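PDB 3T4W: mandelate racemase/muconate lactonizing enzyme family protein from Sulfitobacter sp. NAS-14.1, which probably acts as a lyase of the enolase superfamily, taking a proton from a carboxylate substrate with the help of a metal ion. Local coordinates for residues 54-59 with 127-132; 173-178 with 215-220; 183-188 with 353-358; 339-344 with 387-392. One frame throughout, in Å; residues are numbered along the deposited sequence.

Interaction 1: residues 54-59 with 127-132; sequences TGIVGW and LGKDRD
Ile56 and Lys129 lie alongside each other and run in opposite directions, the isoleucine reaching toward helix 110-130 and the lysine back toward strand 57-62. The contact belongs to the N-terminal capping domain of the enolase superfamily, where a three-stranded antiparallel meander leads into a helical bundle. Ile56 divides its branches between two helix residues. Its CG2, anti to the backbone N (CG1 has chi1 -49°), rests on Lys129 CB at 4.0 Å, while CD1 reaches Asp130 CB at 3.9 Å, the two side chains crossing at about a right angle. A branched isoleucine suits the spot, since one side chain covers the aliphatic base of two polar neighbours whose charged ends can then turn elsewhere. Val57 points away from the helix, onto Lys49 and Thr51 of strand 45-52, and offers its backbone instead. Lys129, extended beyond CG, spans the gap to Val57 O, and its NZ also forms a long, weak ion pair with Asp125, whose carboxylate accepts a bond from Trp59 N as well. An alanine in place of Lys129 would probably leave the Val57 carbonyl without this donor and Asp125 without its weak ionic partner. The lysine NZ lies 2.9 Å from Val57 O, at a C=O...N angle of 150° and tilted 30° from the carbonyl plane.

Interaction 2: residues 173-178 with 215-220; sequences ESALDC and KAIRAA
Leu176 and Ala220 bring the one flat group into this contact, the main-chain carbonyl of Ala220. The leucine CD1 methyl stands over one face of that group, 3.4 Å from Ala220 O and 3.9 Å from Ala220 C, although the placing of the leucine methyls is approximate. No aromatic ring or charged plane takes part, so everything else is aliphatic packing between helices 168-180 and 204-221. The second leucine methyl, CD2, lies 3.9 Å from Ala220 CB, and the forked end of Leu176 thus appears to cover both the side chain and the backbone of a single residue. Alanine suits that position because its lone methyl lets the fork approach the helix main chain itself. One turn earlier on helix 204-221, and deeper toward the sheet, Ile217 meets Ala175. Its CG2, set anti to the backbone N because CG1 takes chi1 -61°, touches Ala175 CB at 3.9 Å. With only a methyl on Ala175, the backbones can come close: the CA atoms of Ala175 and Ile217 are 6.4 Å apart. Beta-branched Ile217 turns one methyl to the neighbouring helix and also packs on Ile186, Phe188 and Leu227 of the strands. Ala175 also rests on Ile186, so both buried residues face the strands, whereas Leu176 and Ala220 lie nearer the solvent. Small residues between neighbouring outer helices, with a larger aliphatic one wedged down onto the strands beneath, fit two successive beta-alpha units of the (beta/alpha)-barrel that forms the C-terminal domain of the enolase superfamily.

Interaction 3: residues 183-188 with 353-358; sequences YTAIKF and ILMCEC
The charged contact joins Lys187 to Glu357. Lys187 NZ donates to Glu357 OE2 at 3.1 Å in a hydrogen-bonded salt bridge, and the two side chains cross at about a right angle. The nitrogen approaches from above the carboxylate plane, 51° out of it. Lys187 starts with CG anti to its backbone N and then bends at chi3 (81°), which turns NZ toward the glutamate. Both ends have stronger partners besides: NZ pairs with Glu256 and bonds to Tyr150 OH, while Glu357 OE1 accepts from Leu333 N. An alanine in place of Glu357 would probably leave Lys187 with one carboxylate fewer and the Leu333 amide without its acceptor. These buried polar atoms lie inside the barrel of the enolase-like C-terminal domain. Strand 146-152 pairs in parallel with both 185-188 and 356-358, so the two segments are next but one in the wall, and their directions diverge by 86°. Alternation along the strand sends Ala185 and Lys187 inward, while Ile186 and Phe188 face helix 204-221. Apolar contact comes from Met355, whose chain bends at chi3, bringing CE to 3.7 Å from Ala185 CB, with SD at 3.9 Å. A flexible methionine can cross to the far strand, and a residue as small as alanine gives it room there; Leu228 and Tyr150 border the methionine too. Mixed in kind is the meeting of Tyr183 with Cys358. The cysteine CB sits at the edge of the ring, near its plane, 3.7 Å from Tyr183 OH, whose hydroxyl is hydrogen-bonded to Glu360.

Interaction 4: residues 339-344 with 387-392; sequences EWAANI and LGLEVD
Leu387 leans against the helix face formed by Ala341 and Ala342, and its side chain can be followed outward atom by atom. CB begins 4.3 Å from Ala341 CB, where the backbones approach to 6.1 Å between the CA atoms of Ala341 and Leu387. At CG, anti to the carbonyl carbon (chi1 -76°), the chain forks. The CD2 branch settles on the helix backbone, 4.0 Å from Ala341 C and 3.9 Å from Ala342 N, with the Ala342 methyl a little farther off. The CD1 branch departs toward the N-terminal domain, where it lies beside Trp59 O. Such a forked residue suits a junction: helix 337-349 belongs to the barrel of the enolase-like C-terminal domain, and Leu387 lies on the loop after strand 378-380 that runs back toward the capping domain. Ile121 of helix 110-130 touches both Leu387 and Ala342, so the leucine is wedged between the two domains. Its backbone is tied down as well, through Leu387 N to Asp125 and Leu387 O to His345. Gly388 then turns the chain with a positive phi (83°), a conformation that favours glycine, and brings Leu389 back to the same helix. There the isobutyl group meets Ala341 CB with both tips, CD1 at 3.6 Å and CD2 at 4.0 Å. The two leucines thus share one alanine methyl, a group small enough to sit between them. Leu389 also rests on Thr371 and Ile372.

Interaction 1 is a surface contact of the capping domain, where aliphatic cover is joined to one lysine-to-carbonyl bond, whereas interaction 3 is buried in the barrel and has an ion pair at its heart. Interactions 2 and 4 are both aliphatic packing rich in alanine, the former partly buried between outer barrel helices, the latter buried at the junction of the domains. The helices of interaction 2 flank strand 185-188 of interaction 3, whose outward Ile186 packs on Ala175 and Ile217. Trp340 of 339-344 meets 356-358, linking interactions 3 and 4, and Trp59 touches Leu387 and Val391, linking 1 and 4. Interactions 1 and 2 lie on opposite sides of the chain's centre, about 43 Å apart between centres.

Interaction 1: residues 54-59 with 127-132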
loop_
_atom_site.group_PDB
_atom_site.type_symbol
_atom_site.label_atom_id
_atom_site.label_comp_id
_atom_site.label_asym_id
_atom_site.label_seq_id
_atom_site.Cartn_x
_atom_site.Cartn_y
_atom_site.Cartn_z
ATOM N N THR A 54 -25.040 -2.585 49.934
ATOM C CA THR A 54 -25.735 -3.751 50.448
ATOM C C THR A 54 -24.767 -4.710 51.129
ATOM O O THR A 54 -25.156 -5.792 51.565
ATOM C CB THR A 54 -26.545 -4.479 49.352
ATOM O OG1 THR A 54 -25.669 -4.919 48.306
ATOM C CG2 THR A 54 -27.607 -3.556 48.772
ATOM N N GLY A 55 -23.504 -4.310 51.221
ATOM C CA GLY A 55 -22.518 -5.092 51.951
ATOM C C GLY A 55 -21.771 -6.168 51.178
ATOM O O GLY A 55 -20.986 -6.923 51.753
ATOM N N ILE A 56 -21.996 -6.247 49.874
ATOM C CA ILE A 56 -21.239 -7.190 49.058
ATOM C C ILE A 56 -19.796 -6.700 48.874
ATOM O O ILE A 56 -19.553 -5.510 48.660
ATOM C CB ILE A 56 -21.925 -7.435 47.693
ATOM C CG1 ILE A 56 -23.410 -7.753 47.897
ATOM C CG2 ILE A 56 -21.240 -8.559 46.937
ATOM C CD1 ILE A 56 -24.049 -8.499 46.731
ATOM N N VAL A 57 -18.843 -7.623 48.981
ATOM C CA VAL A 57 -17.425 -7.299 48.845
ATOM C C VAL A 57 -16.799 -7.908 47.581
ATOM O O VAL A 57 -17.013 -9.082 47.274
ATOM C CB VAL A 57 -16.619 -7.787 50.063
ATOM C CG1 VAL A 57 -15.130 -7.518 49.856
ATOM C CG2 VAL A 57 -17.118 -7.119 51.324
ATOM N N GLY A 58 -16.027 -7.098 46.861
ATOM C CA GLY A 58 -15.265 -7.566 45.718
ATOM C C GLY A 58 -13.791 -7.222 45.851
ATOM O O GLY A 58 -13.425 -6.209 46.441
ATOM N N TRP A 59 -12.937 -8.082 45.311
ATOM C CA TRP A 59 -11.511 -7.812 45.262
ATOM C C TRP A 59 -11.025 -7.599 43.826
ATOM O O TRP A 59 -11.435 -8.307 42.907
ATOM C CB TRP A 59 -10.743 -8.956 45.913
ATOM C CG TRP A 59 -10.972 -9.052 47.391
ATOM C CD1 TRP A 59 -11.992 -9.703 48.024
ATOM C CD2 TRP A 59 -10.158 -8.475 48.425
ATOM N NE1 TRP A 59 -11.864 -9.568 49.382
ATOM C CE2 TRP A 59 -10.748 -8.819 49.658
ATOM C CE3 TRP A 59 -8.993 -7.701 48.426
ATOM C CZ2 TRP A 59 -10.208 -8.418 50.886
ATOM C CZ3 TRP A 59 -8.459 -7.303 49.643
ATOM C CH2 TRP A 59 -9.070 -7.664 50.860
ATOM N N LEU A 127 -20.373 -8.434 41.204
ATOM C CA LEU A 127 -21.476 -8.865 40.346
ATOM C C LEU A 127 -21.644 -10.380 40.368
ATOM O O LEU A 127 -22.763 -10.891 40.343
ATOM C CB LEU A 127 -21.279 -8.369 38.909
ATOM C CG LEU A 127 -21.367 -6.853 38.712
ATOM C CD1 LEU A 127 -20.706 -6.403 37.407
ATOM C CD2 LEU A 127 -22.822 -6.406 38.775
ATOM N N GLY A 128 -20.528 -11.099 40.415
ATOM C CA GLY A 128 -20.569 -12.547 40.485
ATOM C C GLY A 128 -21.257 -13.031 41.751
ATOM O O GLY A 128 -22.022 -13.985 41.728
ATOM N N LYS A 129 -20.982 -12.368 42.866
ATOM C CA LYS A 129 -21.587 -12.761 44.129
ATOM C C LYS A 129 -23.071 -12.407 44.158
ATOM O O LYS A 129 -23.893 -13.168 44.665
ATOM C CB LYS A 129 -20.829 -12.135 45.302
ATOM C CG LYS A 129 -19.495 -12.817 45.551
ATOM C CD LYS A 129 -18.545 -11.959 46.355
ATOM C CE LYS A 129 -17.156 -12.590 46.352
ATOM N NZ LYS A 129 -16.196 -11.913 47.271
ATOM N N ASP A 130 -23.409 -11.257 43.586
ATOM C CA ASP A 130 -24.787 -10.801 43.543
ATOM C C ASP A 130 -25.657 -11.712 42.678
ATOM O O ASP A 130 -26.838 -11.903 42.953
ATOM C CB ASP A 130 -24.838 -9.369 43.015
ATOM C CG ASP A 130 -26.244 -8.834 42.930
ATOM O OD1 ASP A 130 -26.981 -8.926 43.937
ATOM O OD2 ASP A 130 -26.611 -8.326 41.853
ATOM N N ARG A 131 -25.068 -12.266 41.625
ATOM C CA ARG A 131 -25.787 -13.163 40.726
ATOM C C ARG A 131 -25.656 -14.613 41.197
ATOM O O ARG A 131 -26.260 -15.520 40.626
ATOM C CB ARG A 131 -25.217 -13.048 39.303
ATOM C CG ARG A 131 -25.007 -11.622 38.794
ATOM C CD ARG A 131 -26.236 -11.117 38.078
ATOM N NE ARG A 131 -25.935 -10.039 37.137
ATOM C CZ ARG A 131 -26.332 -8.780 37.289
ATOM N NH1 ARG A 131 -27.040 -8.429 38.355
ATOM N NH2 ARG A 131 -26.030 -7.869 36.377
ATOM N N ASP A 132 -24.848 -14.823 42.231
ATOM C CA ASP A 132 -24.442 -16.165 42.633
ATOM C C ASP A 132 -23.959 -17.009 41.447
ATOM O O ASP A 132 -24.416 -18.131 41.255
ATOM C CB ASP A 132 -25.583 -16.882 43.354
ATOM C CG ASP A 132 -25.103 -18.070 44.157
ATOM O OD1 ASP A 132 -23.881 -18.165 44.410
ATOM O OD2 ASP A 132 -25.944 -18.903 44.546
#

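Interaction 2: residues 173-178 with 215-220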
loop_
_atom_site.group_PDB
_atom_site.type_symbol
_atom_site.label_atom_id
_atom_site.label_comp_id
_atom_site.label_asym_id
_atom_site.label_seq_id
_atom_site.Cartn_x
_atom_site.Cartn_y
_atom_site.Cartn_z
ATOM N N GLU A 173 17.119 -28.294 33.846
ATOM C CA GLU A 173 16.629 -29.062 34.984
ATOM C C GLU A 173 15.234 -28.567 35.370
ATOM O O GLU A 173 14.314 -29.370 35.533
ATOM C CB GLU A 173 17.593 -28.991 36.172
ATOM C CG GLU A 173 18.912 -29.727 35.952
ATOM C CD GLU A 173 19.996 -29.323 36.953
ATOM O OE1 GLU A 173 19.655 -28.842 38.056
ATOM O OE2 GLU A 173 21.193 -29.491 36.631
ATOM N N SER A 174 15.076 -27.251 35.495
ATOM C CA SER A 174 13.758 -26.659 35.736
ATOM C C SER A 174 12.762 -27.069 34.661
ATOM O O SER A 174 11.637 -27.458 34.967
ATOM C CB SER A 174 13.828 -25.133 35.790
ATOM O OG SER A 174 14.463 -24.689 36.971
ATOM N N ALA A 175 13.171 -26.969 33.400
ATOM C CA ALA A 175 12.290 -27.359 32.306
ATOM C C ALA A 175 11.727 -28.755 32.561
ATOM O O ALA A 175 10.514 -28.952 32.533
ATOM C CB ALA A 175 13.013 -27.293 30.969
ATOM N N LEU A 176 12.617 -29.706 32.841
ATOM C CA LEU A 176 12.230 -31.079 33.172
ATOM C C LEU A 176 11.282 -31.161 34.357
ATOM O O LEU A 176 10.310 -31.919 34.333
ATOM C CB LEU A 176 13.469 -31.927 33.455
ATOM C CG LEU A 176 13.836 -32.983 32.411
ATOM C CD1 LEU A 176 12.966 -32.866 31.165
ATOM C CD2 LEU A 176 15.325 -32.908 32.072
ATOM N N ASP A 177 11.573 -30.392 35.402
ATOM C CA ASP A 177 10.736 -30.395 36.595
ATOM C C ASP A 177 9.332 -29.874 36.289
ATOM O O ASP A 177 8.335 -30.388 36.806
ATOM C CB ASP A 177 11.376 -29.567 37.702
ATOM C CG ASP A 177 10.554 -29.560 38.963
ATOM O OD1 ASP A 177 10.488 -30.613 39.635
ATOM O OD2 ASP A 177 9.972 -28.499 39.276
ATOM N N CYS A 178 9.258 -28.857 35.438
ATOM C CA CYS A 178 7.973 -28.340 34.984
ATOM C C CYS A 178 7.173 -29.372 34.186
ATOM O O CYS A 178 5.967 -29.513 34.373
ATOM C CB CYS A 178 8.171 -27.063 34.172
ATOM S SG CYS A 178 8.627 -25.659 35.202
ATOM N N LYS A 215 18.822 -24.576 22.855
ATOM C CA LYS A 215 19.362 -25.899 22.575
ATOM C C LYS A 215 19.131 -26.835 23.763
ATOM O O LYS A 215 18.565 -27.920 23.611
ATOM C CB LYS A 215 20.848 -25.824 22.217
ATOM C CG LYS A 215 21.384 -27.102 21.583
ATOM C CD LYS A 215 22.803 -26.929 21.043
ATOM C CE LYS A 215 23.245 -28.194 20.316
ATOM N NZ LYS A 215 24.474 -28.007 19.493
ATOM N N ALA A 216 19.548 -26.395 24.947
ATOM C CA ALA A 216 19.443 -27.215 26.151
ATOM C C ALA A 216 17.991 -27.520 26.551
ATOM O O ALA A 216 17.639 -28.661 26.813
ATOM C CB ALA A 216 20.209 -26.560 27.312
ATOM N N ILE A 217 17.149 -26.501 26.593
ATOM C CA ILE A 217 15.765 -26.701 27.002
ATOM C C ILE A 217 14.989 -27.564 25.995
ATOM O O ILE A 217 14.213 -28.440 26.385
ATOM C CB ILE A 217 15.073 -25.348 27.231
ATOM C CG1 ILE A 217 15.801 -24.585 28.341
ATOM C CG2 ILE A 217 13.607 -25.539 27.549
ATOM C CD1 ILE A 217 15.463 -23.109 28.395
ATOM N N ARG A 218 15.207 -27.329 24.703
ATOM C CA ARG A 218 14.547 -28.136 23.677
ATOM C C ARG A 218 15.014 -29.581 23.753
ATOM O O ARG A 218 14.218 -30.511 23.602
ATOM C CB ARG A 218 14.787 -27.569 22.273
ATOM C CG ARG A 218 14.254 -28.454 21.141
ATOM C CD ARG A 218 12.734 -28.667 21.233
ATOM N NE ARG A 218 11.976 -27.453 20.924
ATOM C CZ ARG A 218 10.696 -27.262 21.230
ATOM N NH1 ARG A 218 10.099 -26.120 20.908
ATOM N NH2 ARG A 218 10.007 -28.205 21.868
ATOM N N ALA A 219 16.306 -29.770 23.997
ATOM C CA ALA A 219 16.861 -31.115 24.089
ATOM C C ALA A 219 16.187 -31.880 25.218
ATOM O O ALA A 219 15.723 -33.007 25.041
ATOM C CB ALA A 219 18.362 -31.056 24.318
ATOM N N ALA A 220 16.130 -31.242 26.377
ATOM C CA ALA A 220 15.564 -31.851 27.570
ATOM C C ALA A 220 14.072 -32.223 27.456
ATOM O O ALA A 220 13.671 -33.296 27.889
ATOM C CB ALA A 220 15.808 -30.944 28.779
#

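Interaction 3: residues 183-188 with 353-358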
loop_
_atom_site.group_PDB
_atom_site.type_symbol
_atom_site.label_atom_id
_atom_site.label_comp_id
_atom_site.label_asym_id
_atom_site.label_seq_id
_atom_site.Cartn_x
_atom_site.Cartn_y
_atom_site.Cartn_z
ATOM N N TYR A 183 3.085 -29.200 33.266
ATOM C CA TYR A 183 3.174 -28.040 32.387
ATOM C C TYR A 183 3.544 -28.453 30.975
ATOM O O TYR A 183 4.442 -29.265 30.767
ATOM C CB TYR A 183 4.179 -27.030 32.923
ATOM C CG TYR A 183 3.620 -26.170 34.031
ATOM C CD1 TYR A 183 2.838 -25.054 33.743
ATOM C CD2 TYR A 183 3.859 -26.481 35.364
ATOM C CE1 TYR A 183 2.323 -24.262 34.753
ATOM C CE2 TYR A 183 3.343 -25.700 36.383
ATOM C CZ TYR A 183 2.578 -24.590 36.072
ATOM O OH TYR A 183 2.066 -23.809 37.083
ATOM N N THR A 184 2.842 -27.887 30.004
ATOM C CA THR A 184 3.074 -28.218 28.607
ATOM C C THR A 184 3.745 -27.071 27.856
ATOM O O THR A 184 3.837 -27.105 26.625
ATOM C CB THR A 184 1.758 -28.567 27.915
ATOM O OG1 THR A 184 0.843 -27.469 28.041
ATOM C CG2 THR A 184 1.145 -29.798 28.560
ATOM N N ALA A 185 4.193 -26.061 28.608
ATOM C CA ALA A 185 4.901 -24.898 28.058
ATOM C C ALA A 185 5.711 -24.167 29.135
ATOM O O ALA A 185 5.310 -24.101 30.291
ATOM C CB ALA A 185 3.928 -23.934 27.397
ATOM N N ILE A 186 6.846 -23.605 28.742
ATOM C CA ILE A 186 7.733 -22.962 29.695
ATOM C C ILE A 186 8.380 -21.735 29.061
ATOM O O ILE A 186 8.716 -21.751 27.876
ATOM C CB ILE A 186 8.828 -23.930 30.165
ATOM C CG1 ILE A 186 9.524 -24.564 28.961
ATOM C CG2 ILE A 186 8.240 -25.012 31.044
ATOM C CD1 ILE A 186 10.387 -25.736 29.324
ATOM N N LYS A 187 8.545 -20.677 29.857
ATOM C CA LYS A 187 9.141 -19.434 29.385
ATOM C C LYS A 187 10.476 -19.133 30.072
ATOM O O LYS A 187 10.696 -19.508 31.223
ATOM C CB LYS A 187 8.174 -18.263 29.582
ATOM C CG LYS A 187 8.701 -16.948 29.033
ATOM C CD LYS A 187 7.582 -16.006 28.647
ATOM C CE LYS A 187 7.034 -15.270 29.851
ATOM N NZ LYS A 187 5.736 -14.629 29.498
ATOM N N PHE A 188 11.362 -18.454 29.352
ATOM C CA PHE A 188 12.661 -18.059 29.884
ATOM C C PHE A 188 13.127 -16.808 29.152
ATOM O O PHE A 188 12.641 -16.518 28.060
ATOM C CB PHE A 188 13.689 -19.193 29.726
ATOM C CG PHE A 188 13.739 -19.787 28.337
ATOM C CD1 PHE A 188 12.753 -20.660 27.905
ATOM C CD2 PHE A 188 14.766 -19.475 27.470
ATOM C CE1 PHE A 188 12.792 -21.207 26.629
ATOM C CE2 PHE A 188 14.808 -20.018 26.189
ATOM C CZ PHE A 188 13.821 -20.888 25.774
ATOM N N ILE A 353 -8.430 -18.661 23.302
ATOM C CA ILE A 353 -7.437 -18.635 24.366
ATOM C C ILE A 353 -6.259 -19.526 23.999
ATOM O O ILE A 353 -6.444 -20.641 23.500
ATOM C CB ILE A 353 -8.030 -19.150 25.686
ATOM C CG1 ILE A 353 -6.947 -19.231 26.765
ATOM C CG2 ILE A 353 -8.678 -20.506 25.474
ATOM C CD1 ILE A 353 -6.622 -17.899 27.406
ATOM N N LEU A 354 -5.048 -19.036 24.240
ATOM C CA LEU A 354 -3.854 -19.850 24.040
ATOM C C LEU A 354 -3.437 -20.532 25.342
ATOM O O LEU A 354 -3.452 -21.758 25.450
ATOM C CB LEU A 354 -2.703 -19.002 23.499
ATOM C CG LEU A 354 -1.345 -19.703 23.396
ATOM C CD1 LEU A 354 -1.495 -21.067 22.765
ATOM C CD2 LEU A 354 -0.353 -18.855 22.610
ATOM N N MET A 355 -3.058 -19.727 26.327
ATOM C CA MET A 355 -2.645 -20.247 27.623
ATOM C C MET A 355 -2.549 -19.114 28.633
ATOM O O MET A 355 -2.473 -17.945 28.260
ATOM C CB MET A 355 -1.303 -20.979 27.515
ATOM C CG MET A 355 -0.218 -20.188 26.792
ATOM S SD MET A 355 1.347 -21.087 26.675
ATOM C CE MET A 355 0.780 -22.637 25.988
ATOM N N CYS A 356 -2.552 -19.469 29.909
ATOM C CA CYS A 356 -2.468 -18.493 30.981
ATOM C C CYS A 356 -1.128 -18.574 31.700
ATOM O O CYS A 356 -0.695 -19.659 32.110
ATOM C CB CYS A 356 -3.599 -18.722 31.983
ATOM S SG CYS A 356 -5.132 -17.879 31.569
ATOM N N GLU A 357 -0.472 -17.427 31.849
ATOM C CA GLU A 357 0.749 -17.349 32.644
ATOM C C GLU A 357 0.439 -17.742 34.084
ATOM O O GLU A 357 -0.575 -17.330 34.648
ATOM C CB GLU A 357 1.361 -15.941 32.579
ATOM C CG GLU A 357 2.770 -15.854 33.165
ATOM C CD GLU A 357 3.610 -14.744 32.536
ATOM O OE1 GLU A 357 3.046 -13.700 32.151
ATOM O OE2 GLU A 357 4.841 -14.917 32.422
ATOM N N CYS A 358 1.308 -18.555 34.673
ATOM C CA CYS A 358 1.105 -19.006 36.043
ATOM C C CYS A 358 2.353 -18.809 36.895
ATOM O O CYS A 358 3.482 -18.892 36.406
ATOM C CB CYS A 358 0.683 -20.472 36.076
ATOM S SG CYS A 358 -0.959 -20.791 35.421
#

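Interaction 4: residues 339-344 with 387-392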
loop_
_atom_site.group_PDB
_atom_site.type_symbol
_atom_site.label_atom_id
_atom_site.label_comp_id
_atom_site.label_asym_id
_atom_site.label_seq_id
_atom_site.Cartn_x
_atom_site.Cartn_y
_atom_site.Cartn_z
ATOM N N GLU A 339 -5.325 -10.943 40.292
ATOM C CA GLU A 339 -5.245 -10.682 38.858
ATOM C C GLU A 339 -5.271 -11.992 38.077
ATOM O O GLU A 339 -5.894 -12.086 37.013
ATOM C CB GLU A 339 -4.002 -9.871 38.480
ATOM C CG GLU A 339 -4.137 -9.238 37.082
ATOM C CD GLU A 339 -2.817 -8.783 36.468
ATOM O OE1 GLU A 339 -1.884 -9.609 36.362
ATOM O OE2 GLU A 339 -2.722 -7.603 36.063
ATOM N N TRP A 340 -4.596 -13.008 38.611
ATOM C CA TRP A 340 -4.589 -14.316 37.973
ATOM C C TRP A 340 -6.019 -14.835 37.821
ATOM O O TRP A 340 -6.408 -15.327 36.758
ATOM C CB TRP A 340 -3.735 -15.294 38.776
ATOM C CG TRP A 340 -3.562 -16.621 38.111
ATOM C CD1 TRP A 340 -3.067 -16.855 36.859
ATOM C CD2 TRP A 340 -3.866 -17.904 38.668
ATOM N NE1 TRP A 340 -3.054 -18.202 36.599
ATOM C CE2 TRP A 340 -3.539 -18.870 37.693
ATOM C CE3 TRP A 340 -4.389 -18.329 39.892
ATOM C CZ2 TRP A 340 -3.720 -20.239 37.905
ATOM C CZ3 TRP A 340 -4.562 -19.685 40.104
ATOM C CH2 TRP A 340 -4.230 -20.625 39.114
ATOM N N ALA A 341 -6.798 -14.695 38.889
ATOM C CA ALA A 341 -8.191 -15.110 38.909
ATOM C C ALA A 341 -9.004 -14.455 37.801
ATOM O O ALA A 341 -9.817 -15.107 37.154
ATOM C CB ALA A 341 -8.812 -14.800 40.267
ATOM N N ALA A 342 -8.807 -13.158 37.598
ATOM C CA ALA A 342 -9.496 -12.476 36.514
ATOM C C ALA A 342 -9.006 -13.027 35.176
ATOM O O ALA A 342 -9.796 -13.207 34.254
ATOM C CB ALA A 342 -9.302 -10.964 36.593
ATOM N N ASN A 343 -7.705 -13.306 35.085
ATOM C CA ASN A 343 -7.132 -13.900 33.878
ATOM C C ASN A 343 -7.866 -15.172 33.485
ATOM O O ASN A 343 -8.160 -15.413 32.310
ATOM C CB ASN A 343 -5.657 -14.234 34.087
ATOM C CG ASN A 343 -4.777 -13.009 34.099
ATOM O OD1 ASN A 343 -5.203 -11.917 33.717
ATOM N ND2 ASN A 343 -3.534 -13.180 34.539
ATOM N N ILE A 344 -8.167 -15.976 34.495
ATOM C CA ILE A 344 -8.749 -17.287 34.291
ATOM C C ILE A 344 -10.238 -17.226 33.950
ATOM O O ILE A 344 -10.738 -18.041 33.171
ATOM C CB ILE A 344 -8.441 -18.193 35.498
ATOM C CG1 ILE A 344 -6.959 -18.570 35.444
ATOM C CG2 ILE A 344 -9.320 -19.435 35.508
ATOM C CD1 ILE A 344 -6.597 -19.705 36.292
ATOM N N LEU A 387 -15.212 -14.131 41.541
ATOM C CA LEU A 387 -13.903 -14.600 41.100
ATOM C C LEU A 387 -13.602 -15.993 41.653
ATOM O O LEU A 387 -12.682 -16.675 41.182
ATOM C CB LEU A 387 -12.805 -13.614 41.512
ATOM C CG LEU A 387 -12.679 -12.308 40.709
ATOM C CD1 LEU A 387 -11.703 -11.338 41.378
ATOM C CD2 LEU A 387 -12.265 -12.575 39.263
ATOM N N GLY A 388 -14.388 -16.410 42.647
ATOM C CA GLY A 388 -14.267 -17.735 43.227
ATOM C C GLY A 388 -13.169 -17.809 44.271
ATOM O O GLY A 388 -12.622 -18.878 44.536
ATOM N N LEU A 389 -12.857 -16.668 44.875
ATOM C CA LEU A 389 -11.744 -16.576 45.810
ATOM C C LEU A 389 -12.146 -16.373 47.264
ATOM O O LEU A 389 -13.158 -15.740 47.563
ATOM C CB LEU A 389 -10.845 -15.410 45.419
ATOM C CG LEU A 389 -10.342 -15.407 43.987
ATOM C CD1 LEU A 389 -9.482 -14.170 43.770
ATOM C CD2 LEU A 389 -9.569 -16.684 43.724
ATOM N N GLU A 390 -11.330 -16.913 48.162
ATOM C CA GLU A 390 -11.320 -16.472 49.549
ATOM C C GLU A 390 -10.035 -15.688 49.765
ATOM O O GLU A 390 -8.977 -16.274 50.020
ATOM C CB GLU A 390 -11.349 -17.660 50.509
ATOM C CG GLU A 390 -12.728 -18.221 50.824
ATOM C CD GLU A 390 -12.702 -19.107 52.064
ATOM O OE1 GLU A 390 -12.799 -20.346 51.910
ATOM O OE2 GLU A 390 -12.560 -18.568 53.190
ATOM N N VAL A 391 -10.111 -14.370 49.640
ATOM C CA VAL A 391 -8.938 -13.539 49.884
ATOM C C VAL A 391 -8.628 -13.500 51.382
ATOM O O VAL A 391 -9.528 -13.341 52.212
ATOM C CB VAL A 391 -9.126 -12.108 49.336
ATOM C CG1 VAL A 391 -7.813 -11.349 49.367
ATOM C CG2 VAL A 391 -9.654 -12.157 47.923
ATOM N N ASP A 392 -7.360 -13.670 51.730
ATOM C CA ASP A 392 -6.954 -13.620 53.132
ATOM C C ASP A 392 -6.428 -12.236 53.474
ATOM O O ASP A 392 -5.222 -11.991 53.458
ATOM C CB ASP A 392 -5.902 -14.685 53.434
ATOM C CG ASP A 392 -5.561 -14.776 54.916
ATOM O OD1 ASP A 392 -5.841 -13.814 55.666
ATOM O OD2 ASP A 392 -4.997 -15.815 55.325
#